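Local coordinates for protein glycerate dehydrogenase/glyoxylate reductase (Thermus thermophilus, PDB 2CUK) that probably reduces glyoxylate and hydroxypyruvate with NADH or NADPH, as a D-isomer-specific 2-hydroxyacid dehydrogenase, at residues A[2-8]-A[22-28]; A[9-13]-A[286-291]; A[13-17]-A[294-298]; A[50-56]-A[77-81]; A[68-74]-A[89-95]. The contacts are given in a common frame with arbitrary orientation. Residue numbers count along the deposited sequence, not the author numbering.

Contact 1 (A[2-8]-A[22-28]); sequences RVLVTRT and LEVEVHR
Four backbone hydrogen bonds run in alternation between segments 2-8 and 22-28, the last from His27 just past its strand; strands 2-5 and 23-26 are the parallel pair of the first beta-alpha-beta unit, with helix 15-19 between them in sequence. Val3 N donates to Glu23 O (2.8 Å), Glu25 N to Val3 O (2.8 Å), Val5 N to Glu25 O (2.9 Å) and His27 N to Val5 O (3.0 Å). Arg2, Val3, Leu4 and Val5 thus pair with Glu23, Val24, Glu25 and Val26, at CA-CA spacings of 4.5 to 5.0 Å; the strand axes approach to 4.7 Å and cross at -21°. Beyond the pairing, Thr6 leaves the extended conformation (phi/psi -64/-14°), and a water bridges the widened end, donating to His27 O (2.6 Å) and accepting from Thr8 N (2.9 Å). Arg2 and Glu25, both chi1 t, form a salt bridge on the face they share with Leu4 and Glu23: Arg2 NH1 lies 3.2 Å from Glu25 OE1, but the oxygen sits well out of the guanidinium plane, so no N-H points at it, while Arg2 NH2 bonds to the carbonyl of Arg40. The other face carries Val3, Val5, Val24 and Val26, all chi1 t, and is covered by helices 15-19 and 283-301. There Val5 CG2 meets Val24 CG1 at 4.1 Å, and past the strand Thr8 CG2 rests 3.8 Å from Val26 CG1.

Contact 2 (A[9-13]-A[286-291]); sequences LPGKA and RERMAE
Residues 9-13 form an irregular loop that runs alongside the turn and a half of helix at 286-291, inside helix 283-301, in the same sense along the chain. The loop is extended at Leu9 and Pro10 (psi near 150°), swings through Gly11 at phi/psi 86/-179°, and reaches -55/-33° at Ala13. The closest CA pairs are Gly11-Glu287 (5.3 Å) and Ala13-Glu291 (5.1 Å), one helical turn apart. At Gly11 a CB would crowd Glu287 CG and clash with the preceding carbonyl. Ala13 CB packs on Ala290 CB at 3.6 Å; Leu9 CD1 reaches Ala290 CB at 4.1 Å. Pro10 CG sits 3.6 Å from Arg286 CB, whose guanidinium leads off to the carbonyl of Pro134 of the second subunit. Here the chain, back from the Rossmann-type domain, rejoins the N-terminal parallel alpha/beta domain, the substrate-binding domain in D-2-hydroxyacid dehydrogenases. With no hydrogen bond between the segments, the join rests on van der Waals packing, of Ala13 on Ala290 and of Pro10 on the aliphatic parts of Arg286 and Glu287.

Contact 3 (A[13-17]-A[294-298]); sequences ALDRL and VENLL
Arg16 is fully extended, with chi1 to chi4 all near 180°, and so spans from helix 15-19 to Glu295 on helix 283-301. Its NH1 donates to Glu295 OE1 at 2.7 Å in a salt bridge, to which NH2 adds a weak bond to the same OE1 at 3.3 Å. Glu295 starts away from the partner segment and folds back through chi1 t, chi2 p to present that oxygen at the guanidinium edge, near its plane. Leu298 (chi1 m, chi2 t) lies over a guanidinium face, its CD1 3.5 Å from Arg16 NE. These are two helices on the same face of the parallel sheet that holds strands 2-5 and 23-26. Under the ion pair, Leu17, also m and t, drives CD2 between three side chains: 3.4 Å from Leu298 CG, 3.9 Å from Leu297 CD2 and 3.9 Å from Val294 CG1. Val294, chi1 t, lies at the nearest CA pairing, 6.8 Å from Leu14; its CG2 is 3.7 Å from Ala13 O and 4.1 Å from Leu14 CD2.

Contact 4 (A[50-56]-A[77-81]); sequences TVEDRID and DHVDL
His78 is the most deeply covered residue of this pairing between two loops, its ring set by chi1 p and chi2 109° against the type I turn Thr50-Asp53. Its ND1 donates to Asp53 O (3.2 Å) at the ring edge, while Val51 CA stands 3.8 Å above the ring centroid in a CH-pi contact. Within the turn, Asp53 OD2 accepts from both Thr50 N and Thr50 OG1 (2.8 Å each), and the carboxylate also binds Thr6 and Arg7. Trp132 of the second subunit packs on Thr50 and Val51. Ile55 forms a single bridge with Val79, CA to CA 4.7 Å: Ile55 N donates to His78 O (2.9 Å), and Ile55 O accepts from Asp80 N (3.1 Å). Ile55 CB also meets Val79 CG2 at 3.9 Å. Arg54 CD lies 3.4 Å from His78 O. Asp56, also salt-bridged to Lys34, caps Val59 N, and Asp80 caps Ala83 N. The bridge joins the loops leaving strands 46-48 and 68-70 just before helices 57-62 and 81-85, with Ile55 packed on Ile69 of strand 68-70.

Contact 5 (A[68-74]-A[89-95]); sequences VIACYSV and IRVTHTP
Strands 68-70 and 90-92, the parallel pair of a beta-alpha-beta unit whose helix is 81-85, lie at one end of the five-stranded sheet within the chain. Val68, Ile69 and Ala70 pair with Arg90, Val91 and Thr92 at CA-CA distances of 4.6 to 4.8 Å, the axes 4.6 Å apart and only 7° from parallel. Ile69 N donates to Arg90 O (2.8 Å), Thr92 N to Ile69 O (3.0 Å) and Cys71 N to Thr92 O (2.9 Å). Then the regular pattern stops: Tyr72 centres an inverse gamma turn, after which Thr94 N donates to Ser73 O (2.9 Å). His93, chi1 p, brings ND1 to Val74 O at 2.8 Å, so its side chain holds the last residue of the other segment. A water donates to Cys71 O (3.1 Å) and is hydrogen-bonded to Thr92 OG1 (2.9 Å). Thr92, also p, sets that OG1 3.5 Å from Ala70 CB. On the face shared by Ile69 and Val91, Ile69 CB meets Val91 CG2 at 4.2 Å, and Ile69 CG1 reaches Ile89 CG2 at 3.8 Å. This face turns to helix 81-85, which packs on Val91. The face of Val68 and Thr92 lies against helix 283-301, through Leu297, Val300 and Asn296, while strand 46-48 flanks strand 68-70 on its other edge.

Overall arrangement
From the N terminus, contact 1 closes the short loop of the first beta-alpha-beta unit. Contacts 2 and 3 start inside that loop, share Ala13 and cross contact 1, reaching nearly 280 residues ahead to helix 283-301; they close the long loop that returns the C-terminal helix to the N-terminal sheet. Contacts 4 and 5 nest inside this loop and cross each other, following contact 1 in series. Thr6 and Arg7 of contact 1 bond to Asp53 of contact 4, and Tyr72 of contact 5 bonds to Arg286 of contact 2. Helix 283-301 thus ties both beta-alpha-beta units together, while contacts 1, 2, 4 and, through Tyr72, 5 also meet the second subunit.

Contact 1 (A[2-8]-A[22-28])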
# COMPACT_ATOMS: atom_id res chain seq x y z
N ARG A 2 10.50 24.99 33.79
CA ARG A 2 10.20 23.60 33.48
C ARG A 2 9.20 23.49 32.33
O ARG A 2 8.28 24.30 32.21
CB ARG A 2 9.64 22.90 34.72
CG ARG A 2 9.32 21.42 34.53
CD ARG A 2 9.00 20.76 35.86
NE ARG A 2 7.80 21.30 36.48
CZ ARG A 2 6.57 21.13 36.00
NH1 ARG A 2 6.38 20.44 34.89
NH2 ARG A 2 5.53 21.67 36.63
N VAL A 3 9.41 22.49 31.48
CA VAL A 3 8.53 22.24 30.34
C VAL A 3 7.90 20.86 30.48
O VAL A 3 8.59 19.89 30.79
CB VAL A 3 9.31 22.30 29.00
CG1 VAL A 3 8.39 21.93 27.84
CG2 VAL A 3 9.87 23.70 28.79
N LEU A 4 6.59 20.78 30.26
CA LEU A 4 5.88 19.52 30.35
C LEU A 4 5.48 18.99 28.98
O LEU A 4 4.81 19.68 28.21
CB LEU A 4 4.64 19.67 31.23
CG LEU A 4 3.75 18.43 31.36
CD1 LEU A 4 4.55 17.28 31.95
CD2 LEU A 4 2.55 18.75 32.23
N VAL A 5 5.90 17.76 28.69
CA VAL A 5 5.58 17.10 27.43
C VAL A 5 4.69 15.93 27.84
O VAL A 5 5.14 15.02 28.54
CB VAL A 5 6.85 16.58 26.73
CG1 VAL A 5 6.51 16.09 25.33
CG2 VAL A 5 7.89 17.69 26.66
N THR A 6 3.43 15.97 27.42
CA THR A 6 2.45 14.95 27.79
C THR A 6 2.69 13.52 27.32
O THR A 6 2.04 12.60 27.81
CB THR A 6 1.04 15.38 27.34
OG1 THR A 6 1.00 15.48 25.91
CG2 THR A 6 0.68 16.73 27.96
N ARG A 7 3.61 13.33 26.38
CA ARG A 7 3.92 11.99 25.87
C ARG A 7 5.37 11.90 25.44
O ARG A 7 6.00 12.92 25.12
CB ARG A 7 3.03 11.65 24.67
CG ARG A 7 1.54 11.59 24.96
CD ARG A 7 1.17 10.42 25.87
NE ARG A 7 -0.28 10.29 25.97
CZ ARG A 7 -1.08 11.23 26.48
NH1 ARG A 7 -0.58 12.36 26.94
NH2 ARG A 7 -2.40 11.04 26.50
N THR A 8 5.92 10.69 25.41
CA THR A 8 7.29 10.50 24.98
C THR A 8 7.33 10.72 23.47
O THR A 8 6.41 10.33 22.75
CB THR A 8 7.80 9.08 25.30
OG1 THR A 8 6.85 8.12 24.82
CG2 THR A 8 7.97 8.91 26.80
N LEU A 22 16.73 24.27 30.23
CA LEU A 22 15.34 24.03 30.58
C LEU A 22 15.16 22.63 31.16
O LEU A 22 15.81 21.68 30.73
CB LEU A 22 14.45 24.18 29.34
CG LEU A 22 14.37 25.57 28.71
CD1 LEU A 22 13.68 25.48 27.36
CD2 LEU A 22 13.63 26.50 29.65
N GLU A 23 14.29 22.52 32.15
CA GLU A 23 14.01 21.24 32.76
C GLU A 23 12.85 20.59 32.02
O GLU A 23 11.74 21.10 31.99
CB GLU A 23 13.63 21.47 34.22
CG GLU A 23 14.75 21.07 35.18
CD GLU A 23 14.15 20.33 36.36
OE1 GLU A 23 13.08 20.71 36.81
OE2 GLU A 23 14.77 19.37 36.82
N VAL A 24 13.12 19.45 31.40
CA VAL A 24 12.10 18.76 30.61
C VAL A 24 11.46 17.57 31.32
O VAL A 24 12.14 16.59 31.65
CB VAL A 24 12.68 18.27 29.27
CG1 VAL A 24 11.57 17.65 28.41
CG2 VAL A 24 13.34 19.42 28.53
N GLU A 25 10.16 17.65 31.55
CA GLU A 25 9.42 16.54 32.13
C GLU A 25 8.61 15.82 31.06
O GLU A 25 7.71 16.36 30.44
CB GLU A 25 8.49 17.10 33.21
CG GLU A 25 7.91 15.99 34.09
CD GLU A 25 7.01 16.61 35.14
OE1 GLU A 25 7.44 17.54 35.81
OE2 GLU A 25 5.87 16.16 35.28
N VAL A 26 9.00 14.56 30.82
CA VAL A 26 8.30 13.81 29.80
C VAL A 26 7.50 12.65 30.41
O VAL A 26 8.03 11.78 31.09
CB VAL A 26 9.34 13.28 28.81
CG1 VAL A 26 8.65 12.57 27.65
CG2 VAL A 26 10.16 14.44 28.27
N HIS A 27 6.18 12.70 30.17
CA HIS A 27 5.29 11.70 30.75
C HIS A 27 5.29 10.40 29.94
O HIS A 27 5.06 10.38 28.74
CB HIS A 27 3.88 12.30 30.74
CG HIS A 27 2.89 11.30 31.28
ND1 HIS A 27 2.79 10.99 32.59
CD2 HIS A 27 1.96 10.54 30.57
CE1 HIS A 27 1.82 10.06 32.67
NE2 HIS A 27 1.31 9.77 31.48
N ARG A 28 5.60 9.29 30.64
CA ARG A 28 5.65 8.00 29.97
C ARG A 28 4.30 7.27 30.03
O ARG A 28 3.52 7.43 30.97
CB ARG A 28 6.72 7.14 30.65
CG ARG A 28 8.10 7.80 30.65
CD ARG A 28 9.12 6.95 31.42
NE ARG A 28 9.21 5.61 30.85
CZ ARG A 28 9.49 4.59 31.69
NH1 ARG A 28 9.66 4.82 32.98
NH2 ARG A 28 9.60 3.35 31.21
O HOH W 1 4.25 8.77 26.80

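Contact 2 (A[9-13]-A[286-291])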
# COMPACT_ATOMS: atom_id res chain seq x y z
N LEU A 9 8.39 11.35 22.98
CA LEU A 9 8.52 11.65 21.56
C LEU A 9 9.72 10.95 20.93
O LEU A 9 10.73 10.71 21.59
CB LEU A 9 8.66 13.16 21.35
CG LEU A 9 7.61 14.06 22.01
CD1 LEU A 9 7.95 15.52 21.69
CD2 LEU A 9 6.21 13.71 21.51
N PRO A 10 9.63 10.62 19.63
CA PRO A 10 10.72 9.96 18.92
C PRO A 10 11.78 10.98 18.54
O PRO A 10 11.47 12.14 18.29
CB PRO A 10 10.01 9.38 17.70
CG PRO A 10 9.02 10.46 17.38
CD PRO A 10 8.46 10.81 18.75
N GLY A 11 13.04 10.54 18.50
CA GLY A 11 14.11 11.45 18.16
C GLY A 11 14.62 12.20 19.38
O GLY A 11 14.13 11.99 20.49
N LYS A 12 15.59 13.07 19.18
CA LYS A 12 16.17 13.84 20.28
C LYS A 12 15.93 15.34 20.19
O LYS A 12 16.72 16.13 20.71
CB LYS A 12 17.67 13.56 20.38
CG LYS A 12 18.02 12.17 20.90
CD LYS A 12 19.52 11.98 21.00
CE LYS A 12 19.87 10.73 21.79
NZ LYS A 12 19.37 10.80 23.20
N ALA A 13 14.84 15.73 19.54
CA ALA A 13 14.52 17.15 19.39
C ALA A 13 14.45 17.84 20.75
O ALA A 13 14.80 19.01 20.88
CB ALA A 13 13.19 17.31 18.66
N ARG A 286 7.35 12.17 12.49
CA ARG A 286 7.13 12.35 13.92
C ARG A 286 8.31 13.07 14.61
O ARG A 286 8.11 13.82 15.57
CB ARG A 286 6.84 11.00 14.59
CG ARG A 286 5.45 10.41 14.25
CD ARG A 286 4.32 11.22 14.87
NE ARG A 286 2.99 10.77 14.44
CZ ARG A 286 2.41 9.63 14.81
NH1 ARG A 286 3.03 8.81 15.65
NH2 ARG A 286 1.20 9.32 14.35
N GLU A 287 9.52 12.84 14.12
CA GLU A 287 10.69 13.50 14.70
C GLU A 287 10.66 14.96 14.27
O GLU A 287 11.00 15.86 15.05
CB GLU A 287 11.99 12.84 14.22
CG GLU A 287 12.08 11.35 14.55
CD GLU A 287 13.42 10.73 14.17
OE1 GLU A 287 14.02 11.17 13.17
OE2 GLU A 287 13.87 9.80 14.87
N ARG A 288 10.25 15.19 13.03
CA ARG A 288 10.16 16.54 12.49
C ARG A 288 9.10 17.33 13.25
O ARG A 288 9.29 18.51 13.54
CB ARG A 288 9.82 16.47 10.99
CG ARG A 288 9.61 17.82 10.31
CD ARG A 288 10.83 18.72 10.46
NE ARG A 288 10.60 20.02 9.84
CZ ARG A 288 11.32 21.11 10.09
NH1 ARG A 288 12.33 21.06 10.95
NH2 ARG A 288 11.02 22.26 9.48
N MET A 289 8.00 16.68 13.59
CA MET A 289 6.94 17.33 14.35
C MET A 289 7.49 17.80 15.69
O MET A 289 7.11 18.86 16.19
CB MET A 289 5.77 16.37 14.57
CG MET A 289 4.86 16.21 13.35
SD MET A 289 3.59 14.94 13.55
CE MET A 289 2.65 15.60 14.95
N ALA A 290 8.38 17.00 16.27
CA ALA A 290 8.99 17.33 17.56
C ALA A 290 9.89 18.56 17.41
O ALA A 290 9.86 19.45 18.26
CB ALA A 290 9.80 16.15 18.08
N GLU A 291 10.67 18.61 16.34
CA GLU A 291 11.57 19.73 16.10
C GLU A 291 10.78 21.03 15.95
O GLU A 291 11.18 22.07 16.48
CB GLU A 291 12.38 19.52 14.81
CG GLU A 291 13.13 18.21 14.72
CD GLU A 291 13.91 18.09 13.42
OE1 GLU A 291 13.35 18.40 12.34
OE2 GLU A 291 15.09 17.69 13.47

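Contact 3 (A[13-17]-A[294-298])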
# COMPACT_ATOMS: atom_id res chain seq x y z
N ALA A 13 14.84 15.73 19.54
CA ALA A 13 14.52 17.15 19.39
C ALA A 13 14.45 17.84 20.75
O ALA A 13 14.80 19.01 20.88
CB ALA A 13 13.19 17.31 18.66
N LEU A 14 14.02 17.11 21.77
CA LEU A 14 13.91 17.68 23.12
C LEU A 14 15.26 18.08 23.72
O LEU A 14 15.33 18.98 24.55
CB LEU A 14 13.20 16.69 24.05
CG LEU A 14 11.70 16.49 23.80
CD1 LEU A 14 11.16 15.44 24.75
CD2 LEU A 14 10.97 17.80 23.97
N ASP A 15 16.33 17.40 23.30
CA ASP A 15 17.67 17.70 23.81
C ASP A 15 18.01 19.17 23.65
O ASP A 15 18.80 19.72 24.43
CB ASP A 15 18.72 16.85 23.09
CG ASP A 15 18.82 15.43 23.64
OD1 ASP A 15 18.14 15.13 24.65
OD2 ASP A 15 19.57 14.62 23.07
N ARG A 16 17.44 19.82 22.65
CA ARG A 16 17.70 21.23 22.42
C ARG A 16 17.23 22.03 23.63
O ARG A 16 17.91 22.97 24.07
CB ARG A 16 16.97 21.70 21.16
CG ARG A 16 17.29 23.13 20.75
CD ARG A 16 16.54 23.52 19.49
NE ARG A 16 16.85 24.88 19.08
CZ ARG A 16 16.29 25.49 18.03
NH1 ARG A 16 15.40 24.83 17.29
NH2 ARG A 16 16.62 26.73 17.72
N LEU A 17 16.08 21.66 24.17
CA LEU A 17 15.52 22.33 25.34
C LEU A 17 16.44 22.12 26.54
O LEU A 17 16.69 23.02 27.33
CB LEU A 17 14.16 21.73 25.68
CG LEU A 17 13.06 21.97 24.63
CD1 LEU A 17 11.72 21.41 25.10
CD2 LEU A 17 12.81 23.45 24.32
N VAL A 294 9.29 22.11 19.30
CA VAL A 294 10.38 22.62 20.12
C VAL A 294 10.78 24.03 19.67
O VAL A 294 10.98 24.92 20.50
CB VAL A 294 11.61 21.68 20.04
CG1 VAL A 294 12.86 22.39 20.55
CG2 VAL A 294 11.34 20.44 20.87
N GLU A 295 10.89 24.23 18.36
CA GLU A 295 11.25 25.54 17.82
C GLU A 295 10.25 26.60 18.28
O GLU A 295 10.63 27.63 18.83
CB GLU A 295 11.27 25.49 16.29
CG GLU A 295 11.65 26.81 15.63
CD GLU A 295 13.05 27.27 16.01
OE1 GLU A 295 14.01 26.53 15.73
OE2 GLU A 295 13.19 28.38 16.57
N ASN A 296 8.96 26.33 18.05
CA ASN A 296 7.91 27.25 18.46
C ASN A 296 7.97 27.57 19.95
O ASN A 296 7.89 28.74 20.34
CB ASN A 296 6.53 26.67 18.11
CG ASN A 296 6.16 26.89 16.65
OD1 ASN A 296 5.76 28.00 16.26
ND2 ASN A 296 6.28 25.85 15.84
N LEU A 297 8.12 26.54 20.78
CA LEU A 297 8.18 26.75 22.22
C LEU A 297 9.37 27.62 22.62
O LEU A 297 9.22 28.59 23.36
CB LEU A 297 8.22 25.41 22.96
CG LEU A 297 8.21 25.45 24.50
CD1 LEU A 297 7.56 24.19 25.04
CD2 LEU A 297 9.62 25.61 25.03
N LEU A 298 10.56 27.27 22.13
CA LEU A 298 11.75 28.05 22.46
C LEU A 298 11.59 29.49 21.99
O LEU A 298 11.98 30.43 22.69
CB LEU A 298 13.00 27.44 21.81
CG LEU A 298 13.66 26.28 22.56
CD1 LEU A 298 14.83 25.74 21.75
CD2 LEU A 298 14.13 26.75 23.92

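Contact 4 (A[50-56]-A[77-81])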
# COMPACT_ATOMS: atom_id res chain seq x y z
N THR A 50 -0.64 16.65 23.17
CA THR A 50 -1.02 15.86 22.00
C THR A 50 -2.53 15.98 21.85
O THR A 50 -3.20 16.58 22.69
CB THR A 50 -0.66 14.36 22.16
OG1 THR A 50 -1.41 13.80 23.25
CG2 THR A 50 0.82 14.18 22.42
N VAL A 51 -3.07 15.40 20.77
CA VAL A 51 -4.51 15.45 20.53
C VAL A 51 -5.31 14.72 21.61
O VAL A 51 -6.52 14.91 21.73
CB VAL A 51 -4.87 14.82 19.16
CG1 VAL A 51 -4.29 15.66 18.03
CG2 VAL A 51 -4.34 13.39 19.08
N GLU A 52 -4.63 13.89 22.41
CA GLU A 52 -5.28 13.13 23.47
C GLU A 52 -5.37 13.90 24.79
O GLU A 52 -5.93 13.39 25.77
CB GLU A 52 -4.52 11.82 23.73
CG GLU A 52 -4.46 10.87 22.54
CD GLU A 52 -5.76 10.11 22.33
OE1 GLU A 52 -6.83 10.74 22.32
OE2 GLU A 52 -5.70 8.87 22.17
N ASP A 53 -4.83 15.11 24.82
CA ASP A 53 -4.85 15.93 26.04
C ASP A 53 -5.79 17.13 25.88
O ASP A 53 -5.61 17.95 24.98
CB ASP A 53 -3.45 16.45 26.36
CG ASP A 53 -2.41 15.35 26.41
OD1 ASP A 53 -2.50 14.47 27.29
OD2 ASP A 53 -1.49 15.37 25.55
N ARG A 54 -6.77 17.23 26.76
CA ARG A 54 -7.72 18.32 26.75
C ARG A 54 -7.12 19.52 27.46
O ARG A 54 -7.02 19.58 28.67
CB ARG A 54 -8.98 17.86 27.49
CG ARG A 54 -10.15 18.82 27.28
CD ARG A 54 -10.19 19.37 25.85
NE ARG A 54 -11.51 19.16 25.24
CZ ARG A 54 -11.58 18.30 24.21
NH1 ARG A 54 -10.49 17.69 23.78
NH2 ARG A 54 -12.76 18.08 23.61
N ILE A 55 -6.69 20.53 26.71
CA ILE A 55 -6.09 21.72 27.30
C ILE A 55 -7.13 22.83 27.38
O ILE A 55 -7.23 23.68 26.49
CB ILE A 55 -4.88 22.20 26.47
CG1 ILE A 55 -3.92 21.02 26.23
CG2 ILE A 55 -4.16 23.32 27.19
CD1 ILE A 55 -3.41 20.36 27.50
N ASP A 56 -7.92 22.81 28.46
CA ASP A 56 -8.97 23.81 28.67
C ASP A 56 -8.55 24.90 29.64
O ASP A 56 -7.40 24.96 30.08
CB ASP A 56 -10.24 23.12 29.18
CG ASP A 56 -9.98 22.23 30.38
OD1 ASP A 56 -9.04 22.51 31.15
OD2 ASP A 56 -10.73 21.24 30.55
N ASP A 77 -8.11 21.49 17.94
CA ASP A 77 -9.47 21.49 18.47
C ASP A 77 -9.55 21.06 19.93
O ASP A 77 -10.58 21.23 20.58
CB ASP A 77 -10.37 20.56 17.64
CG ASP A 77 -10.28 20.86 16.15
OD1 ASP A 77 -9.24 20.54 15.54
OD2 ASP A 77 -11.25 21.42 15.60
N HIS A 78 -8.46 20.50 20.45
CA HIS A 78 -8.41 20.04 21.83
C HIS A 78 -7.90 21.11 22.78
O HIS A 78 -7.74 20.87 23.98
CB HIS A 78 -7.51 18.81 21.92
CG HIS A 78 -6.16 19.00 21.30
ND1 HIS A 78 -5.00 19.11 22.03
CD2 HIS A 78 -5.80 19.14 20.00
CE1 HIS A 78 -3.98 19.31 21.22
NE2 HIS A 78 -4.44 19.33 19.98
N VAL A 79 -7.66 22.30 22.25
CA VAL A 79 -7.17 23.42 23.04
C VAL A 79 -8.13 24.61 22.97
O VAL A 79 -8.45 25.09 21.89
CB VAL A 79 -5.78 23.87 22.55
CG1 VAL A 79 -5.29 25.05 23.38
CG2 VAL A 79 -4.80 22.71 22.63
N ASP A 80 -8.58 25.08 24.13
CA ASP A 80 -9.47 26.23 24.19
C ASP A 80 -8.60 27.44 23.82
O ASP A 80 -7.95 28.02 24.68
CB ASP A 80 -10.04 26.41 25.60
CG ASP A 80 -11.09 27.51 25.67
OD1 ASP A 80 -10.94 28.53 24.97
OD2 ASP A 80 -12.07 27.35 26.43
N LEU A 81 -8.60 27.80 22.54
CA LEU A 81 -7.78 28.90 22.06
C LEU A 81 -8.13 30.25 22.69
O LEU A 81 -7.23 31.02 23.04
CB LEU A 81 -7.89 29.00 20.54
CG LEU A 81 -7.52 27.74 19.74
CD1 LEU A 81 -7.67 28.03 18.25
CD2 LEU A 81 -6.10 27.32 20.06

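Contact 5 (A[68-74]-A[89-95])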
# COMPACT_ATOMS: atom_id res chain seq x y z
N VAL A 68 3.48 29.30 26.81
CA VAL A 68 3.22 28.77 25.48
C VAL A 68 2.75 27.32 25.47
O VAL A 68 3.20 26.49 26.25
CB VAL A 68 4.48 28.86 24.59
CG1 VAL A 68 5.63 28.12 25.25
CG2 VAL A 68 4.20 28.29 23.21
N ILE A 69 1.82 27.05 24.56
CA ILE A 69 1.30 25.71 24.36
C ILE A 69 1.72 25.35 22.93
O ILE A 69 1.08 25.76 21.96
CB ILE A 69 -0.24 25.67 24.46
CG1 ILE A 69 -0.68 26.09 25.87
CG2 ILE A 69 -0.75 24.27 24.15
CD1 ILE A 69 -2.19 26.15 26.04
N ALA A 70 2.82 24.62 22.81
CA ALA A 70 3.33 24.21 21.51
C ALA A 70 2.78 22.82 21.20
O ALA A 70 3.33 21.81 21.62
CB ALA A 70 4.86 24.19 21.51
N CYS A 71 1.68 22.80 20.46
CA CYS A 71 1.02 21.55 20.09
C CYS A 71 1.83 20.62 19.22
O CYS A 71 2.44 21.03 18.24
CB CYS A 71 -0.31 21.85 19.39
SG CYS A 71 -1.51 22.68 20.43
N TYR A 72 1.81 19.34 19.59
CA TYR A 72 2.49 18.31 18.83
C TYR A 72 1.41 17.76 17.90
O TYR A 72 0.96 16.63 18.06
CB TYR A 72 3.00 17.21 19.77
CG TYR A 72 3.82 16.13 19.08
CD1 TYR A 72 5.09 16.41 18.56
CD2 TYR A 72 3.31 14.84 18.92
CE1 TYR A 72 5.83 15.43 17.90
CE2 TYR A 72 4.04 13.85 18.25
CZ TYR A 72 5.30 14.15 17.74
OH TYR A 72 6.01 13.18 17.07
N SER A 73 0.99 18.60 16.95
CA SER A 73 -0.05 18.25 15.99
C SER A 73 -0.38 19.46 15.13
O SER A 73 0.02 20.58 15.45
CB SER A 73 -1.32 17.78 16.71
OG SER A 73 -1.81 18.79 17.58
N VAL A 74 -1.10 19.24 14.03
CA VAL A 74 -1.51 20.33 13.14
C VAL A 74 -2.86 20.86 13.63
O VAL A 74 -3.10 22.06 13.64
CB VAL A 74 -1.63 19.86 11.66
CG1 VAL A 74 -2.58 18.69 11.55
CG2 VAL A 74 -2.12 21.02 10.80
N ILE A 89 -1.47 33.48 26.71
CA ILE A 89 -0.67 32.30 26.42
C ILE A 89 -0.60 32.11 24.91
O ILE A 89 -1.61 32.21 24.22
CB ILE A 89 -1.30 31.04 27.05
CG1 ILE A 89 -1.43 31.22 28.56
CG2 ILE A 89 -0.45 29.81 26.72
CD1 ILE A 89 -2.19 30.10 29.27
N ARG A 90 0.60 31.85 24.39
CA ARG A 90 0.75 31.65 22.96
C ARG A 90 0.43 30.20 22.62
O ARG A 90 0.67 29.30 23.42
CB ARG A 90 2.17 31.97 22.49
CG ARG A 90 2.62 33.40 22.76
CD ARG A 90 1.61 34.42 22.22
NE ARG A 90 1.45 34.35 20.77
CZ ARG A 90 2.37 34.75 19.90
NH1 ARG A 90 3.53 35.24 20.31
NH2 ARG A 90 2.12 34.67 18.60
N VAL A 91 -0.14 29.97 21.44
CA VAL A 91 -0.47 28.62 21.01
C VAL A 91 0.07 28.41 19.60
O VAL A 91 -0.19 29.21 18.70
CB VAL A 91 -2.00 28.36 21.03
CG1 VAL A 91 -2.29 26.95 20.54
CG2 VAL A 91 -2.53 28.54 22.44
N THR A 92 0.82 27.33 19.42
CA THR A 92 1.40 27.00 18.12
C THR A 92 1.09 25.56 17.75
O THR A 92 0.62 24.78 18.58
CB THR A 92 2.93 27.18 18.13
OG1 THR A 92 3.52 26.28 19.08
CG2 THR A 92 3.30 28.61 18.49
N HIS A 93 1.35 25.21 16.49
CA HIS A 93 1.12 23.86 16.02
C HIS A 93 2.21 23.47 15.02
O HIS A 93 3.17 24.21 14.84
CB HIS A 93 -0.27 23.73 15.38
CG HIS A 93 -0.48 24.58 14.16
ND1 HIS A 93 -1.35 24.24 13.15
CD2 HIS A 93 0.06 25.78 13.81
CE1 HIS A 93 -1.34 25.18 12.23
NE2 HIS A 93 -0.49 26.12 12.60
N THR A 94 2.05 22.32 14.37
CA THR A 94 3.05 21.85 13.42
C THR A 94 2.48 21.63 12.01
O THR A 94 2.38 20.50 11.55
CB THR A 94 3.67 20.53 13.91
OG1 THR A 94 2.67 19.50 13.94
CG2 THR A 94 4.24 20.70 15.32
N PRO A 95 2.13 22.72 11.31
CA PRO A 95 1.57 22.64 9.95
C PRO A 95 2.59 22.24 8.88
O PRO A 95 3.78 22.55 9.00
CB PRO A 95 1.03 24.04 9.72
CG PRO A 95 2.04 24.89 10.45
CD PRO A 95 2.22 24.13 11.74
O HOH W 2 3.85 23.74 17.82